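Local coordinates for Xaa-Pro Dipeptidase (Alteromonas macleodii, PDB 2QS8), which probably acts as a metal-dependent carboxypeptidase of the amidohydrolase superfamily, hydrolysing peptide bonds of short substrates in a TIM-barrel active site, at residues L10-K15 and K42-S47; R57-L62 and A385-P390; K142-T147 and D191-T196. One frame throughout, in Å; residues are numbered along the deposited sequence.

Contact 1. Residues L10-K15 and K42-S47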
ATOM      1  N   LEU A  10     -24.757 -53.831 -11.071  1.00 31.58           N
ATOM      2  CA  LEU A  10     -24.169 -54.317 -12.308  1.00 31.43           C
ATOM      3  C   LEU A  10     -24.725 -53.547 -13.492  1.00 30.69           C
ATOM      4  O   LEU A  10     -25.929 -53.353 -13.598  1.00 30.28           O
ATOM      5  CB  LEU A  10     -24.468 -55.808 -12.514  1.00 29.91           C
ATOM      6  CG  LEU A  10     -24.064 -56.317 -13.904  1.00 31.17           C
ATOM      7  CD1 LEU A  10     -22.537 -56.429 -13.990  1.00 29.62           C
ATOM      8  CD2 LEU A  10     -24.722 -57.669 -14.175  1.00 31.28           C
ATOM      9  N   ILE A  11     -23.840 -53.117 -14.381  1.00 31.01           N
ATOM     10  CA  ILE A  11     -24.256 -52.389 -15.569  1.00 31.37           C
ATOM     11  C   ILE A  11     -23.771 -53.114 -16.820  1.00 30.99           C
ATOM     12  O   ILE A  11     -22.589 -53.448 -16.938  1.00 30.11           O
ATOM     13  CB  ILE A  11     -23.681 -50.950 -15.594  1.00 31.37           C
ATOM     14  CG1 ILE A  11     -24.242 -50.136 -14.431  1.00 32.84           C
ATOM     15  CG2 ILE A  11     -24.018 -50.274 -16.910  1.00 30.85           C
ATOM     16  CD1 ILE A  11     -23.695 -48.728 -14.373  1.00 32.29           C
ATOM     17  N   HIS A  12     -24.698 -53.362 -17.741  1.00 30.37           N
ATOM     18  CA  HIS A  12     -24.384 -54.006 -19.009  1.00 29.26           C
ATOM     19  C   HIS A  12     -24.300 -52.880 -20.021  1.00 29.10           C
ATOM     20  O   HIS A  12     -25.316 -52.278 -20.384  1.00 27.04           O
ATOM     21  CB  HIS A  12     -25.489 -54.986 -19.410  1.00 29.85           C
ATOM     22  CG  HIS A  12     -25.375 -56.333 -18.766  1.00 30.44           C
ATOM     23  ND1 HIS A  12     -26.376 -57.277 -18.848  1.00 31.23           N
ATOM     24  CD2 HIS A  12     -24.372 -56.907 -18.060  1.00 31.36           C
ATOM     25  CE1 HIS A  12     -25.994 -58.375 -18.219  1.00 32.67           C
ATOM     26  NE2 HIS A  12     -24.783 -58.175 -17.731  1.00 31.65           N
ATOM     27  N   ALA A  13     -23.090 -52.582 -20.468  1.00 29.13           N
ATOM     28  CA  ALA A  13     -22.903 -51.515 -21.431  1.00 29.95           C
ATOM     29  C   ALA A  13     -22.735 -52.028 -22.865  1.00 30.65           C
ATOM     30  O   ALA A  13     -21.770 -52.731 -23.178  1.00 28.71           O
ATOM     31  CB  ALA A  13     -21.706 -50.664 -21.030  1.00 28.90           C
ATOM     32  N   GLY A  14     -23.687 -51.662 -23.724  1.00 31.47           N
ATOM     33  CA  GLY A  14     -23.641 -52.066 -25.116  1.00 32.21           C
ATOM     34  C   GLY A  14     -22.294 -51.678 -25.670  1.00 33.55           C
ATOM     35  O   GLY A  14     -21.562 -52.511 -26.209  1.00 34.19           O
ATOM     36  N   LYS A  15     -21.967 -50.400 -25.523  1.00 32.57           N
ATOM     37  CA  LYS A  15     -20.691 -49.870 -25.969  1.00 32.55           C
ATOM     38  C   LYS A  15     -20.067 -49.080 -24.821  1.00 31.77           C
ATOM     39  O   LYS A  15     -20.774 -48.592 -23.932  1.00 29.64           O
ATOM     40  CB  LYS A  15     -20.876 -48.989 -27.205  1.00 34.50           C
ATOM     41  CG  LYS A  15     -21.342 -49.770 -28.423  1.00 38.30           C
ATOM     42  CD  LYS A  15     -21.123 -48.983 -29.695  1.00 42.15           C
ATOM     43  CE  LYS A  15     -21.398 -49.835 -30.926  1.00 44.50           C
ATOM     44  NZ  LYS A  15     -21.023 -49.100 -32.170  1.00 46.36           N
ATOM     45  N   LYS A  42     -15.404 -58.423 -19.294  1.00 40.54           N
ATOM     46  CA  LYS A  42     -15.865 -58.493 -20.676  1.00 40.21           C
ATOM     47  C   LYS A  42     -17.134 -59.327 -20.814  1.00 38.57           C
ATOM     48  O   LYS A  42     -17.338 -60.307 -20.089  1.00 37.42           O
ATOM     49  CB  LYS A  42     -14.767 -59.057 -21.575  1.00 42.01           C
ATOM     50  CG  LYS A  42     -13.591 -58.111 -21.768  1.00 45.50           C
ATOM     51  CD  LYS A  42     -12.521 -58.750 -22.627  1.00 49.43           C
ATOM     52  CE  LYS A  42     -11.289 -57.864 -22.750  1.00 51.03           C
ATOM     53  NZ  LYS A  42     -10.162 -58.584 -23.433  1.00 51.07           N
ATOM     54  N   GLY A  43     -17.985 -58.925 -21.752  1.00 37.66           N
ATOM     55  CA  GLY A  43     -19.235 -59.623 -21.978  1.00 37.34           C
ATOM     56  C   GLY A  43     -20.276 -59.232 -20.948  1.00 37.44           C
ATOM     57  O   GLY A  43     -19.998 -58.457 -20.029  1.00 38.35           O
ATOM     58  N   PHE A  44     -21.481 -59.764 -21.101  1.00 36.55           N
ATOM     59  CA  PHE A  44     -22.560 -59.467 -20.169  1.00 35.56           C
ATOM     60  C   PHE A  44     -22.656 -60.597 -19.156  1.00 35.08           C
ATOM     61  O   PHE A  44     -23.256 -61.630 -19.434  1.00 36.30           O
ATOM     62  CB  PHE A  44     -23.885 -59.320 -20.930  1.00 36.10           C
ATOM     63  CG  PHE A  44     -23.911 -58.158 -21.902  1.00 36.28           C
ATOM     64  CD1 PHE A  44     -24.706 -58.212 -23.040  1.00 36.11           C
ATOM     65  CD2 PHE A  44     -23.142 -57.018 -21.682  1.00 35.19           C
ATOM     66  CE1 PHE A  44     -24.737 -57.153 -23.949  1.00 38.05           C
ATOM     67  CE2 PHE A  44     -23.170 -55.955 -22.586  1.00 36.61           C
ATOM     68  CZ  PHE A  44     -23.966 -56.025 -23.724  1.00 37.45           C
ATOM     69  N   ILE A  45     -22.056 -60.405 -17.985  1.00 34.79           N
ATOM     70  CA  ILE A  45     -22.091 -61.422 -16.947  1.00 34.83           C
ATOM     71  C   ILE A  45     -23.477 -61.516 -16.335  1.00 36.35           C
ATOM     72  O   ILE A  45     -24.298 -60.614 -16.494  1.00 36.23           O
ATOM     73  CB  ILE A  45     -21.060 -61.142 -15.832  1.00 33.53           C
ATOM     74  CG1 ILE A  45     -21.318 -59.774 -15.195  1.00 32.71           C
ATOM     75  CG2 ILE A  45     -19.655 -61.208 -16.401  1.00 31.41           C
ATOM     76  CD1 ILE A  45     -20.396 -59.489 -14.009  1.00 30.53           C
ATOM     77  N   SER A  46     -23.736 -62.615 -15.635  1.00 38.14           N
ATOM     78  CA  SER A  46     -25.035 -62.838 -15.016  1.00 41.52           C
ATOM     79  C   SER A  46     -25.394 -61.732 -14.031  1.00 43.65           C
ATOM     80  O   SER A  46     -24.534 -61.256 -13.291  1.00 44.60           O
ATOM     81  CB  SER A  46     -25.043 -64.193 -14.308  1.00 41.28           C
ATOM     82  OG  SER A  46     -24.707 -65.237 -15.206  1.00 43.94           O
ATOM     83  N   SER A  47     -26.666 -61.348 -14.010  1.00 45.41           N
ATOM     84  CA  SER A  47     -27.133 -60.283 -13.128  1.00 47.86           C
ATOM     85  C   SER A  47     -28.039 -60.748 -11.993  1.00 49.44           C
ATOM     86  O   SER A  47     -28.307 -59.993 -11.061  1.00 50.13           O
ATOM     87  CB  SER A  47     -27.874 -59.228 -13.950  1.00 48.77           C
ATOM     88  OG  SER A  47     -29.071 -59.758 -14.493  1.00 48.54           O
TER
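His-12 meets Phe-44 as an offset stack, the two ring planes tilted 29° from each other and their centroids 4.7 Å apart. The overlap is displaced because the first carbon of the phenylalanine side chain, not its ring, covers the imidazole: Phe-44 CB stands 3.5 Å above the plane of the His-12 ring, over its centre. From there the phenyl ring slants on along the strand, toward Gly-14, so that its CD2 comes 3.7 Å from CG of His-12 and its CE2 edge faces the carbonyl O of Ala-13. Both side chains have CG anti to the carbonyl carbon, and they cross obliquely.

At its rim the imidazole does polar work. NE2 of His-12 donates to O of Ile-45 over 2.8 Å, striking a lone pair in the carbonyl plane, with the acceptor lying exactly in the ring plane; the N-H...O angle of 143° is somewhat bent. On the other nitrogen, ND1 is hydrogen-bonded to the hydroxyl of Tyr-53, whose ring also meets the imidazole edge-to-face.

Two residues back along the strand, Leu-10 sends its two methyls to different partners. CD1 crosses obliquely to Ile-45 CD1 at 3.7 Å, while CD2 rests 3.5 Å from CB of Ser-47. The loop backbone has its own tie to strand 28-33, since O of Gly-43 and N of Ile-45 are both hydrogen-bonded to OG of Ser-29.

With both ring nitrogens engaged and one face covered, the imidazole can hardly turn about its CB-CG bond. NE2 carries a proton, and a neutral ring would then probably accept at ND1 from Tyr-53.

Contact 2. Residues R57-L62 and A385-P390; sequences RDHTVL and AVKGNP
Thr-60 is the bump that the bend after strand 383-386 wraps around. Its OG1, anti to the carbonyl carbon, reaches into the turn and donates to O of Gly-388 over 2.7 Å, arriving 32° above the carbonyl plane and not along a lone pair. Its methyl CG2 takes the other branch and meets Pro-390 CD tip to tip at 3.8 Å, so one small side chain fills the concave side of the bend with both of its arms. Gly-388 makes the bend possible: at its backbone angles a CB would jam against the carbonyl O of Lys-387.

Beneath the threonine the two chains pair as antiparallel strands. N of Thr-60 gives a nearly straight bond to O of Val-386 (2.9 Å, 171°), and N of Val-386 returns one to O of Thr-60 at 3.0 Å. On the same face as Thr-60 and Val-386, Leu-62 curls over, its CD1 crossing obliquely to Val-386 CG1 at 4.0 Å and its CD2 leaning to the ring of Pro-390.

The opposite face belongs to the non-hydrogen-bonded pair Val-61 and Ala-385, whose CA atoms are 4.2 Å apart. There the single methyl of Ala-385 nestles between CG2 of Val-61 and CB of His-59. Farther out, His-59 and Lys-387 lie side by side, the extended lysine running past the imidazole with its CG 3.3 Å from CE1 of His-59.

Strand 9-16 flanks strand 60-67 on its other edge, and strand 400-405 continues the sheet beyond Ala-385. Such a β-sandwich-like domain, built from both ends of the chain beside the barrel, is typical of amidohydrolases; here strand 60-67 leads straight on to the metal ligands His-69 and His-71.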
ATOM      1  N   ARG A  57     -27.539 -52.237 -22.604  1.00 37.16           N
ATOM      2  CA  ARG A  57     -27.006 -52.938 -23.768  1.00 39.45           C
ATOM      3  C   ARG A  57     -27.262 -52.159 -25.053  1.00 39.09           C
ATOM      4  O   ARG A  57     -26.523 -52.290 -26.025  1.00 38.63           O
ATOM      5  CB  ARG A  57     -27.624 -54.340 -23.867  1.00 41.60           C
ATOM      6  CG  ARG A  57     -27.273 -55.263 -22.700  1.00 44.94           C
ATOM      7  CD  ARG A  57     -28.053 -56.566 -22.763  1.00 47.55           C
ATOM      8  NE  ARG A  57     -29.465 -56.374 -22.448  1.00 50.71           N
ATOM      9  CZ  ARG A  57     -30.462 -57.064 -22.997  1.00 53.27           C
ATOM     10  NH1 ARG A  57     -30.204 -58.003 -23.903  1.00 53.96           N
ATOM     11  NH2 ARG A  57     -31.716 -56.812 -22.647  1.00 54.29           N
ATOM     12  N   ASP A  58     -28.296 -51.327 -25.045  1.00 39.82           N
ATOM     13  CA  ASP A  58     -28.643 -50.531 -26.217  1.00 40.81           C
ATOM     14  C   ASP A  58     -28.090 -49.104 -26.129  1.00 39.61           C
ATOM     15  O   ASP A  58     -28.445 -48.240 -26.927  1.00 38.80           O
ATOM     16  CB  ASP A  58     -30.167 -50.510 -26.383  1.00 43.03           C
ATOM     17  CG  ASP A  58     -30.884 -49.920 -25.176  1.00 46.62           C
ATOM     18  OD1 ASP A  58     -30.465 -50.189 -24.026  1.00 47.95           O
ATOM     19  OD2 ASP A  58     -31.881 -49.193 -25.372  1.00 48.79           O
ATOM     20  N   HIS A  59     -27.200 -48.875 -25.166  1.00 38.87           N
ATOM     21  CA  HIS A  59     -26.594 -47.563 -24.947  1.00 36.98           C
ATOM     22  C   HIS A  59     -25.071 -47.588 -25.026  1.00 35.74           C
ATOM     23  O   HIS A  59     -24.440 -48.644 -24.969  1.00 34.77           O
ATOM     24  CB  HIS A  59     -26.960 -47.032 -23.567  1.00 37.66           C
ATOM     25  CG  HIS A  59     -28.412 -46.726 -23.392  1.00 40.69           C
ATOM     26  ND1 HIS A  59     -28.921 -45.451 -23.509  1.00 41.42           N
ATOM     27  CD2 HIS A  59     -29.459 -47.525 -23.079  1.00 41.40           C
ATOM     28  CE1 HIS A  59     -30.221 -45.476 -23.270  1.00 41.60           C
ATOM     29  NE2 HIS A  59     -30.572 -46.722 -23.006  1.00 42.60           N
ATOM     30  N   THR A  60     -24.492 -46.398 -25.161  1.00 33.71           N
ATOM     31  CA  THR A  60     -23.054 -46.229 -25.172  1.00 31.71           C
ATOM     32  C   THR A  60     -22.783 -45.526 -23.847  1.00 31.22           C
ATOM     33  O   THR A  60     -23.355 -44.472 -23.569  1.00 31.60           O
ATOM     34  CB  THR A  60     -22.578 -45.331 -26.324  1.00 32.64           C
ATOM     35  OG1 THR A  60     -22.811 -45.989 -27.579  1.00 33.58           O
ATOM     36  CG2 THR A  60     -21.090 -45.016 -26.175  1.00 32.57           C
ATOM     37  N   VAL A  61     -21.941 -46.135 -23.018  1.00 30.11           N
ATOM     38  CA  VAL A  61     -21.601 -45.580 -21.719  1.00 28.67           C
ATOM     39  C   VAL A  61     -20.288 -44.805 -21.807  1.00 29.24           C
ATOM     40  O   VAL A  61     -19.367 -45.193 -22.536  1.00 29.20           O
ATOM     41  CB  VAL A  61     -21.469 -46.707 -20.655  1.00 30.09           C
ATOM     42  CG1 VAL A  61     -20.974 -46.132 -19.337  1.00 29.21           C
ATOM     43  CG2 VAL A  61     -22.815 -47.398 -20.459  1.00 27.96           C
ATOM     44  N   LEU A  62     -20.219 -43.692 -21.081  1.00 27.31           N
ATOM     45  CA  LEU A  62     -19.013 -42.872 -21.050  1.00 24.82           C
ATOM     46  C   LEU A  62     -18.789 -42.413 -19.611  1.00 23.13           C
ATOM     47  O   LEU A  62     -19.676 -42.530 -18.763  1.00 22.81           O
ATOM     48  CB  LEU A  62     -19.160 -41.633 -21.946  1.00 25.07           C
ATOM     49  CG  LEU A  62     -19.736 -41.762 -23.360  1.00 26.71           C
ATOM     50  CD1 LEU A  62     -21.251 -41.686 -23.294  1.00 23.01           C
ATOM     51  CD2 LEU A  62     -19.207 -40.650 -24.248  1.00 23.99           C
ATOM     52  N   ALA A 385     -24.741 -42.337 -20.012  1.00 30.34           N
ATOM     53  CA  ALA A 385     -25.056 -43.212 -21.129  1.00 31.45           C
ATOM     54  C   ALA A 385     -25.905 -42.441 -22.124  1.00 32.41           C
ATOM     55  O   ALA A 385     -26.570 -41.482 -21.757  1.00 33.28           O
ATOM     56  CB  ALA A 385     -25.797 -44.432 -20.638  1.00 30.56           C
ATOM     57  N   VAL A 386     -25.875 -42.857 -23.385  1.00 34.31           N
ATOM     58  CA  VAL A 386     -26.641 -42.189 -24.428  1.00 35.06           C
ATOM     59  C   VAL A 386     -26.935 -43.194 -25.527  1.00 36.57           C
ATOM     60  O   VAL A 386     -26.159 -44.126 -25.729  1.00 35.61           O
ATOM     61  CB  VAL A 386     -25.837 -41.013 -25.032  1.00 36.27           C
ATOM     62  CG1 VAL A 386     -24.530 -41.518 -25.623  1.00 37.33           C
ATOM     63  CG2 VAL A 386     -26.657 -40.304 -26.085  1.00 36.14           C
ATOM     64  N   LYS A 387     -28.057 -43.018 -26.220  1.00 37.25           N
ATOM     65  CA  LYS A 387     -28.422 -43.904 -27.317  1.00 38.26           C
ATOM     66  C   LYS A 387     -27.725 -43.396 -28.569  1.00 37.92           C
ATOM     67  O   LYS A 387     -27.937 -42.261 -28.995  1.00 39.89           O
ATOM     68  CB  LYS A 387     -29.934 -43.901 -27.536  1.00 40.05           C
ATOM     69  CG  LYS A 387     -30.731 -44.564 -26.429  1.00 43.45           C
ATOM     70  CD  LYS A 387     -32.223 -44.475 -26.716  1.00 46.86           C
ATOM     71  CE  LYS A 387     -33.055 -45.024 -25.568  1.00 49.12           C
ATOM     72  NZ  LYS A 387     -34.524 -44.859 -25.809  1.00 51.82           N
ATOM     73  N   GLY A 388     -26.874 -44.228 -29.152  1.00 37.35           N
ATOM     74  CA  GLY A 388     -26.166 -43.820 -30.348  1.00 36.07           C
ATOM     75  C   GLY A 388     -24.668 -43.882 -30.160  1.00 35.89           C
ATOM     76  O   GLY A 388     -24.187 -44.139 -29.062  1.00 34.65           O
ATOM     77  N   ASN A 389     -23.931 -43.644 -31.236  1.00 37.70           N
ATOM     78  CA  ASN A 389     -22.475 -43.682 -31.200  1.00 40.57           C
ATOM     79  C   ASN A 389     -21.903 -42.271 -31.293  1.00 39.75           C
ATOM     80  O   ASN A 389     -21.922 -41.657 -32.357  1.00 40.82           O
ATOM     81  CB  ASN A 389     -21.943 -44.519 -32.365  1.00 43.66           C
ATOM     82  CG  ASN A 389     -20.481 -44.888 -32.193  1.00 48.78           C
ATOM     83  OD1 ASN A 389     -19.670 -44.078 -31.727  1.00 50.10           O
ATOM     84  ND2 ASN A 389     -20.131 -46.114 -32.581  1.00 51.89           N
ATOM     85  N   PRO A 390     -21.387 -41.740 -30.174  1.00 39.48           N
ATOM     86  CA  PRO A 390     -20.810 -40.393 -30.135  1.00 39.00           C
ATOM     87  C   PRO A 390     -19.650 -40.192 -31.109  1.00 39.12           C
ATOM     88  O   PRO A 390     -19.431 -39.084 -31.597  1.00 39.16           O
ATOM     89  CB  PRO A 390     -20.366 -40.256 -28.682  1.00 39.37           C
ATOM     90  CG  PRO A 390     -21.352 -41.107 -27.951  1.00 39.35           C
ATOM     91  CD  PRO A 390     -21.432 -42.324 -28.822  1.00 39.03           C
TER

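Contact 3. Residues K142-T147 and D191-T196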
ATOM      1  N   LYS A 142     -14.997 -15.111  -6.604  1.00 19.58           N
ATOM      2  CA  LYS A 142     -14.915 -13.872  -7.367  1.00 19.56           C
ATOM      3  C   LYS A 142     -13.669 -13.815  -8.238  1.00 19.15           C
ATOM      4  O   LYS A 142     -12.558 -14.010  -7.753  1.00 19.33           O
ATOM      5  CB  LYS A 142     -14.922 -12.657  -6.431  1.00 19.76           C
ATOM      6  CG  LYS A 142     -14.747 -11.315  -7.154  1.00 18.64           C
ATOM      7  CD  LYS A 142     -16.011 -10.870  -7.891  1.00 17.83           C
ATOM      8  CE  LYS A 142     -15.737  -9.658  -8.773  1.00 17.23           C
ATOM      9  NZ  LYS A 142     -14.980 -10.023 -10.002  1.00 18.96           N
ATOM     10  N   THR A 143     -13.868 -13.561  -9.525  1.00 18.84           N
ATOM     11  CA  THR A 143     -12.755 -13.448 -10.470  1.00 19.00           C
ATOM     12  C   THR A 143     -11.956 -12.209 -10.064  1.00 18.24           C
ATOM     13  O   THR A 143     -12.530 -11.180  -9.742  1.00 17.33           O
ATOM     14  CB  THR A 143     -13.255 -13.241 -11.928  1.00 18.39           C
ATOM     15  OG1 THR A 143     -13.994 -14.396 -12.350  1.00 17.91           O
ATOM     16  CG2 THR A 143     -12.073 -13.023 -12.870  1.00 14.84           C
ATOM     17  N   ILE A 144     -10.634 -12.309 -10.072  1.00 19.38           N
ATOM     18  CA  ILE A 144      -9.817 -11.180  -9.676  1.00 19.98           C
ATOM     19  C   ILE A 144      -9.400 -10.335 -10.872  1.00 19.88           C
ATOM     20  O   ILE A 144      -8.988 -10.859 -11.906  1.00 20.83           O
ATOM     21  CB  ILE A 144      -8.571 -11.636  -8.911  1.00 20.91           C
ATOM     22  CG1 ILE A 144      -8.989 -12.401  -7.654  1.00 19.77           C
ATOM     23  CG2 ILE A 144      -7.711 -10.420  -8.556  1.00 18.71           C
ATOM     24  CD1 ILE A 144      -7.815 -12.932  -6.829  1.00 20.61           C
ATOM     25  N   ALA A 145      -9.510  -9.021 -10.707  1.00 18.97           N
ATOM     26  CA  ALA A 145      -9.173  -8.081 -11.757  1.00 16.87           C
ATOM     27  C   ALA A 145      -8.501  -6.830 -11.205  1.00 15.74           C
ATOM     28  O   ALA A 145      -8.480  -6.594  -9.991  1.00 14.66           O
ATOM     29  CB  ALA A 145     -10.445  -7.674 -12.513  1.00 16.73           C
ATOM     30  N   THR A 146      -7.947  -6.034 -12.117  1.00 15.10           N
ATOM     31  CA  THR A 146      -7.335  -4.767 -11.755  1.00 15.64           C
ATOM     32  C   THR A 146      -8.374  -3.679 -12.047  1.00 16.05           C
ATOM     33  O   THR A 146      -9.333  -3.916 -12.776  1.00 15.36           O
ATOM     34  CB  THR A 146      -6.062  -4.496 -12.569  1.00 15.50           C
ATOM     35  OG1 THR A 146      -6.324  -4.658 -13.964  1.00 14.12           O
ATOM     36  CG2 THR A 146      -4.980  -5.455 -12.143  1.00 15.03           C
ATOM     37  N   THR A 147      -8.179  -2.497 -11.474  1.00 16.96           N
ATOM     38  CA  THR A 147      -9.121  -1.397 -11.669  1.00 16.87           C
ATOM     39  C   THR A 147      -9.595  -1.254 -13.116  1.00 17.14           C
ATOM     40  O   THR A 147      -8.795  -1.094 -14.030  1.00 17.75           O
ATOM     41  CB  THR A 147      -8.509  -0.068 -11.208  1.00 18.90           C
ATOM     42  OG1 THR A 147      -8.252  -0.137  -9.799  1.00 17.35           O
ATOM     43  CG2 THR A 147      -9.457   1.115 -11.525  1.00 16.98           C
ATOM     44  N   ASP A 191     -11.923 -23.111  -4.343  1.00 19.70           N
ATOM     45  CA  ASP A 191     -11.003 -24.221  -4.621  1.00 20.39           C
ATOM     46  C   ASP A 191      -9.851 -23.705  -5.469  1.00 21.08           C
ATOM     47  O   ASP A 191      -8.739 -24.227  -5.412  1.00 22.16           O
ATOM     48  CB  ASP A 191     -11.691 -25.349  -5.404  1.00 20.08           C
ATOM     49  CG  ASP A 191     -12.884 -25.927  -4.683  1.00 22.25           C
ATOM     50  OD1 ASP A 191     -14.032 -25.647  -5.101  1.00 22.47           O
ATOM     51  OD2 ASP A 191     -12.665 -26.665  -3.701  1.00 24.48           O
ATOM     52  N   GLY A 192     -10.132 -22.677  -6.266  1.00 21.98           N
ATOM     53  CA  GLY A 192      -9.115 -22.110  -7.129  1.00 21.28           C
ATOM     54  C   GLY A 192      -9.252 -20.620  -7.365  1.00 21.02           C
ATOM     55  O   GLY A 192     -10.090 -19.939  -6.765  1.00 20.45           O
ATOM     56  N   ILE A 193      -8.417 -20.118  -8.269  1.00 20.99           N
ATOM     57  CA  ILE A 193      -8.385 -18.703  -8.597  1.00 19.30           C
ATOM     58  C   ILE A 193      -8.637 -18.460 -10.066  1.00 21.60           C
ATOM     59  O   ILE A 193      -8.218 -19.238 -10.925  1.00 20.68           O
ATOM     60  CB  ILE A 193      -7.007 -18.091  -8.244  1.00 18.68           C
ATOM     61  CG1 ILE A 193      -6.772 -18.152  -6.735  1.00 16.15           C
ATOM     62  CG2 ILE A 193      -6.923 -16.649  -8.750  1.00 16.80           C
ATOM     63  CD1 ILE A 193      -7.741 -17.301  -5.905  1.00 16.64           C
ATOM     64  N   LYS A 194      -9.322 -17.359 -10.349  1.00 22.38           N
ATOM     65  CA  LYS A 194      -9.609 -16.954 -11.714  1.00 22.80           C
ATOM     66  C   LYS A 194      -9.298 -15.459 -11.843  1.00 22.35           C
ATOM     67  O   LYS A 194      -9.704 -14.662 -10.995  1.00 20.54           O
ATOM     68  CB  LYS A 194     -11.080 -17.222 -12.036  1.00 24.23           C
ATOM     69  CG  LYS A 194     -11.592 -16.518 -13.277  1.00 24.40           C
ATOM     70  CD  LYS A 194     -10.943 -17.040 -14.542  1.00 23.82           C
ATOM     71  CE  LYS A 194     -11.603 -16.425 -15.772  1.00 27.10           C
ATOM     72  NZ  LYS A 194     -13.088 -16.513 -15.727  1.00 27.16           N
ATOM     73  N   ILE A 195      -8.562 -15.087 -12.884  1.00 21.45           N
ATOM     74  CA  ILE A 195      -8.232 -13.682 -13.113  1.00 21.81           C
ATOM     75  C   ILE A 195      -8.454 -13.317 -14.579  1.00 22.16           C
ATOM     76  O   ILE A 195      -8.471 -14.194 -15.449  1.00 23.07           O
ATOM     77  CB  ILE A 195      -6.750 -13.363 -12.790  1.00 21.45           C
ATOM     78  CG1 ILE A 195      -5.827 -14.096 -13.770  1.00 22.59           C
ATOM     79  CG2 ILE A 195      -6.443 -13.721 -11.359  1.00 21.68           C
ATOM     80  CD1 ILE A 195      -4.340 -13.758 -13.617  1.00 18.81           C
ATOM     81  N   THR A 196      -8.649 -12.032 -14.843  1.00 19.40           N
ATOM     82  CA  THR A 196      -8.796 -11.545 -16.206  1.00 19.01           C
ATOM     83  C   THR A 196      -7.470 -10.834 -16.506  1.00 19.68           C
ATOM     84  O   THR A 196      -7.257  -9.680 -16.131  1.00 20.14           O
ATOM     85  CB  THR A 196     -10.000 -10.566 -16.357  1.00 19.30           C
ATOM     86  OG1 THR A 196      -9.986  -9.592 -15.306  1.00 18.38           O
ATOM     87  CG2 THR A 196     -11.307 -11.328 -16.309  1.00 17.27           C
TER
HETATM   88  O   HOH W   1     -10.823 -16.378  -8.258  1.00 24.38           O
HETATM   89  O   HOH W   2      -8.545  -7.335 -15.188  1.00 23.38           O
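Two carbonyls grip the amino group of Lys-142: NZ donates to O of the next residue, Thr-143, over 2.7 Å on an in-plane lone pair, and also to O of Ala-151. Bends at chi2 and chi4 (both 75°) fold the lysine chain back onto its own backbone to reach the first of these.

Across the contact the backbones bridge at Ile-144 and Ile-195, running in roughly the same direction, 42° apart. N of Ile-144 points almost straight at O of Lys-194 (2.7 Å, 170°), and O of Ile-144 receives N of Thr-196 at 3.2 Å, nearly along the C=O axis. Each of these carbonyls also takes a CA-H...O contact, from Thr-143 and Ile-195 respectively. Before the bridge, a water accepts from N of Lys-194 at 2.8 Å and lies beside O of Lys-142.

Thr-143 lies alongside Lys-194, its OG1 3.3 Å from the lysine CG, while its methyl turns to Thr-196 CG2 at 3.9 Å. An alanine here would remove OG1 and CG2 and would probably leave the start of the Lys-194 chain and the methyl of Thr-196 less firmly packed. On the other side, CB of Ile-144 touches Ile-195 CG2 at 3.9 Å; Ile-144 goes on to pack against helix 175-188, and Ile-195 against helix 215-227. Farther along, Thr-146 packs on Arg-183 of a second subunit.

NZ of Lys-194 is hydrogen-bonded to O of Val-113, and its side chain comes within about 4 Å of the magnesium ion. Thr-196 touches His-150 and His-235 of the methionine pocket. This is the active-site wall of a TIM barrel, and Lys-194 sits on the fourth barrel strand, where many amidohydrolases place a metal-bridging carboxylated lysine, although here it is modelled unmodified.

From the N terminus, strand 9-16 comes first, and contact 1 closes a short loop back onto it through the strand hairpin 28-42. Contact 2 opens only afterwards, so the two are in series, yet they touch: Lys-15 is probably hydrogen-bonded through its backbone to His-59 and Val-61, making strands 9-16 and 60-67 neighbours in one sheet. Contact 2 then spans more than 300 residues, bringing the C-terminal strand 383-386 against the start of the barrel sequence. Contact 3 is nested inside that long loop, its centre about 38 Å away across the molecule. Contacts 1 and 2 thus hold the small β-domain together, while contact 3 belongs to the catalytic barrel.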